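Local atomic coordinates of quinoline 2-oxidoreductase small subunit (Pseudomonas putida, PDB entry 1T3Q), a protein that carries the two [2Fe-2S] clusters of a molybdenum hydroxylase that oxidises quinoline, probably passing electrons from the molybdenum centre to FAD. Residues V52-I60 with A112-S120. Sequence-based numbering, arbitrary orientation.
Sequences VCGSCTILI and AGMLATARS. With FES (Fe2/s2 (inorganic) cluster), chain H.
Thr57 leans on the helix 112-120 at Gly113, Ala116 and Thr117. Its CB lies 4.0 Å from Gly113 CA. From there CG2 runs on to Ala116 CB at 3.8 Å and to Thr117 OG1, a hydroxyl hydrogen-bonded to Asn140. At chi1 -57° the other branch, OG1, stands beside the backbone N and donates to Gly54 O (2.6 Å), tilted 29° from the carbonyl plane; Thr57 N reaches the same oxygen from the same face, closing a type I turn. A valine here would probably leave Gly54 O with one donor fewer and the turn less firmly tied. Gly113 CA approaches this oxygen too, at 3.5 Å in a CA-H...O contact, a closeness the missing side chain permits. Two waters bridge the backbones, one from Ser55 O to Gly113 N, the other from Thr57 O to Ala112 O. Leu59 sets CD2 against Ala116 O and CD1 over one face of the Arg119 guanidinium, 3.6 Å from NH2, which is salt-bridged to Glu81. Cys53 SG binds one iron with Cys48, Cys56 SG the other with Cys68. The contact joins the cluster loop and strand of the plant-type ferredoxin domain to the helical [2Fe-2S] domain characteristic of molybdenum hydroxylases.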
# COMPACT_ATOMS: atom_id res chain seq x y z
N VAL A 52 -28.50 10.03 13.43
CA VAL A 52 -29.15 10.94 12.49
C VAL A 52 -28.88 10.76 10.99
O VAL A 52 -29.81 10.74 10.20
CB VAL A 52 -28.82 12.42 12.84
CG1 VAL A 52 -29.52 13.36 11.87
CG2 VAL A 52 -29.24 12.74 14.28
N CYS A 53 -27.61 10.62 10.61
CA CYS A 53 -27.29 10.54 9.18
C CYS A 53 -27.70 9.28 8.44
O CYS A 53 -27.98 9.34 7.24
CB CYS A 53 -25.81 10.81 8.96
SG CYS A 53 -24.72 9.48 9.38
N GLY A 54 -27.73 8.15 9.14
CA GLY A 54 -28.13 6.91 8.50
C GLY A 54 -27.06 6.20 7.69
O GLY A 54 -27.32 5.15 7.11
N SER A 55 -25.85 6.75 7.67
CA SER A 55 -24.76 6.14 6.90
C SER A 55 -24.34 4.75 7.38
O SER A 55 -23.76 3.98 6.62
CB SER A 55 -23.53 7.05 6.89
OG SER A 55 -22.88 7.01 8.15
N CYS A 56 -24.63 4.44 8.65
CA CYS A 56 -24.26 3.16 9.25
C CYS A 56 -25.43 2.19 9.26
O CYS A 56 -25.37 1.15 9.91
CB CYS A 56 -23.85 3.37 10.71
SG CYS A 56 -25.27 3.83 11.73
N THR A 57 -26.49 2.54 8.54
CA THR A 57 -27.67 1.68 8.51
C THR A 57 -27.39 0.31 7.90
O THR A 57 -26.84 0.21 6.80
CB THR A 57 -28.81 2.36 7.72
OG1 THR A 57 -29.11 3.64 8.32
CG2 THR A 57 -30.08 1.50 7.75
N ILE A 58 -27.75 -0.74 8.63
CA ILE A 58 -27.58 -2.11 8.17
C ILE A 58 -28.86 -2.87 8.48
O ILE A 58 -29.77 -2.32 9.10
CB ILE A 58 -26.41 -2.82 8.89
CG1 ILE A 58 -26.66 -2.84 10.40
CG2 ILE A 58 -25.09 -2.12 8.56
CD1 ILE A 58 -25.60 -3.59 11.18
N LEU A 59 -28.96 -4.11 8.03
CA LEU A 59 -30.16 -4.89 8.32
C LEU A 59 -29.83 -5.93 9.38
O LEU A 59 -28.85 -6.68 9.25
CB LEU A 59 -30.68 -5.59 7.06
CG LEU A 59 -31.08 -4.72 5.87
CD1 LEU A 59 -31.57 -5.61 4.72
CD2 LEU A 59 -32.17 -3.75 6.27
N ILE A 60 -30.62 -5.95 10.44
CA ILE A 60 -30.45 -6.91 11.52
C ILE A 60 -31.76 -7.70 11.55
O ILE A 60 -32.83 -7.16 11.83
CB ILE A 60 -30.18 -6.21 12.86
CG1 ILE A 60 -28.84 -5.46 12.78
CG2 ILE A 60 -30.14 -7.23 13.99
CD1 ILE A 60 -28.38 -4.83 14.07
N ALA A 112 -24.03 2.84 1.23
CA ALA A 112 -24.32 1.62 1.98
C ALA A 112 -25.63 1.77 2.77
O ALA A 112 -26.50 0.89 2.74
CB ALA A 112 -23.16 1.29 2.92
N GLY A 113 -25.77 2.89 3.48
CA GLY A 113 -26.98 3.13 4.25
C GLY A 113 -28.22 3.28 3.38
O GLY A 113 -29.30 2.80 3.74
N MET A 114 -28.07 3.94 2.23
CA MET A 114 -29.18 4.13 1.30
C MET A 114 -29.71 2.77 0.85
O MET A 114 -30.92 2.54 0.85
CB MET A 114 -28.72 4.90 0.06
CG MET A 114 -28.47 6.38 0.29
SD MET A 114 -29.98 7.26 0.69
CE MET A 114 -29.28 8.86 1.24
N LEU A 115 -28.80 1.88 0.47
CA LEU A 115 -29.17 0.55 -0.00
C LEU A 115 -29.91 -0.27 1.05
O LEU A 115 -30.88 -0.98 0.72
CB LEU A 115 -27.92 -0.21 -0.47
CG LEU A 115 -27.25 0.35 -1.74
CD1 LEU A 115 -25.88 -0.29 -1.93
CD2 LEU A 115 -28.13 0.08 -2.94
N ALA A 116 -29.47 -0.18 2.30
CA ALA A 116 -30.11 -0.91 3.39
C ALA A 116 -31.57 -0.48 3.52
O ALA A 116 -32.49 -1.31 3.53
CB ALA A 116 -29.36 -0.66 4.71
N THR A 117 -31.80 0.83 3.60
CA THR A 117 -33.16 1.33 3.73
C THR A 117 -33.98 0.99 2.48
O THR A 117 -35.14 0.57 2.59
CB THR A 117 -33.18 2.85 3.96
OG1 THR A 117 -32.46 3.16 5.16
CG2 THR A 117 -34.62 3.35 4.12
N ALA A 118 -33.39 1.14 1.31
CA ALA A 118 -34.10 0.85 0.06
C ALA A 118 -34.53 -0.62 0.01
O ALA A 118 -35.66 -0.93 -0.40
CB ALA A 118 -33.24 1.18 -1.14
N ARG A 119 -33.65 -1.53 0.42
CA ARG A 119 -33.99 -2.95 0.40
C ARG A 119 -35.20 -3.20 1.28
O ARG A 119 -36.12 -3.92 0.90
CB ARG A 119 -32.82 -3.80 0.91
CG ARG A 119 -31.61 -3.85 -0.01
CD ARG A 119 -30.65 -4.92 0.47
NE ARG A 119 -31.26 -6.25 0.36
CZ ARG A 119 -30.88 -7.32 1.05
NH1 ARG A 119 -31.50 -8.48 0.86
NH2 ARG A 119 -29.89 -7.23 1.93
N SER A 120 -35.20 -2.59 2.46
CA SER A 120 -36.31 -2.75 3.40
C SER A 120 -37.63 -2.29 2.78
O SER A 120 -38.65 -2.96 2.92
CB SER A 120 -36.04 -1.94 4.67
OG SER A 120 -37.13 -2.07 5.57
FE1 FES H . -24.88 8.52 11.50
FE2 FES H . -25.04 6.01 12.56
S1 FES H . -26.72 7.24 12.05
S2 FES H . -23.16 7.16 11.92
O HOH W 1 -23.52 4.51 4.00
O HOH W 2 -25.86 -1.39 4.78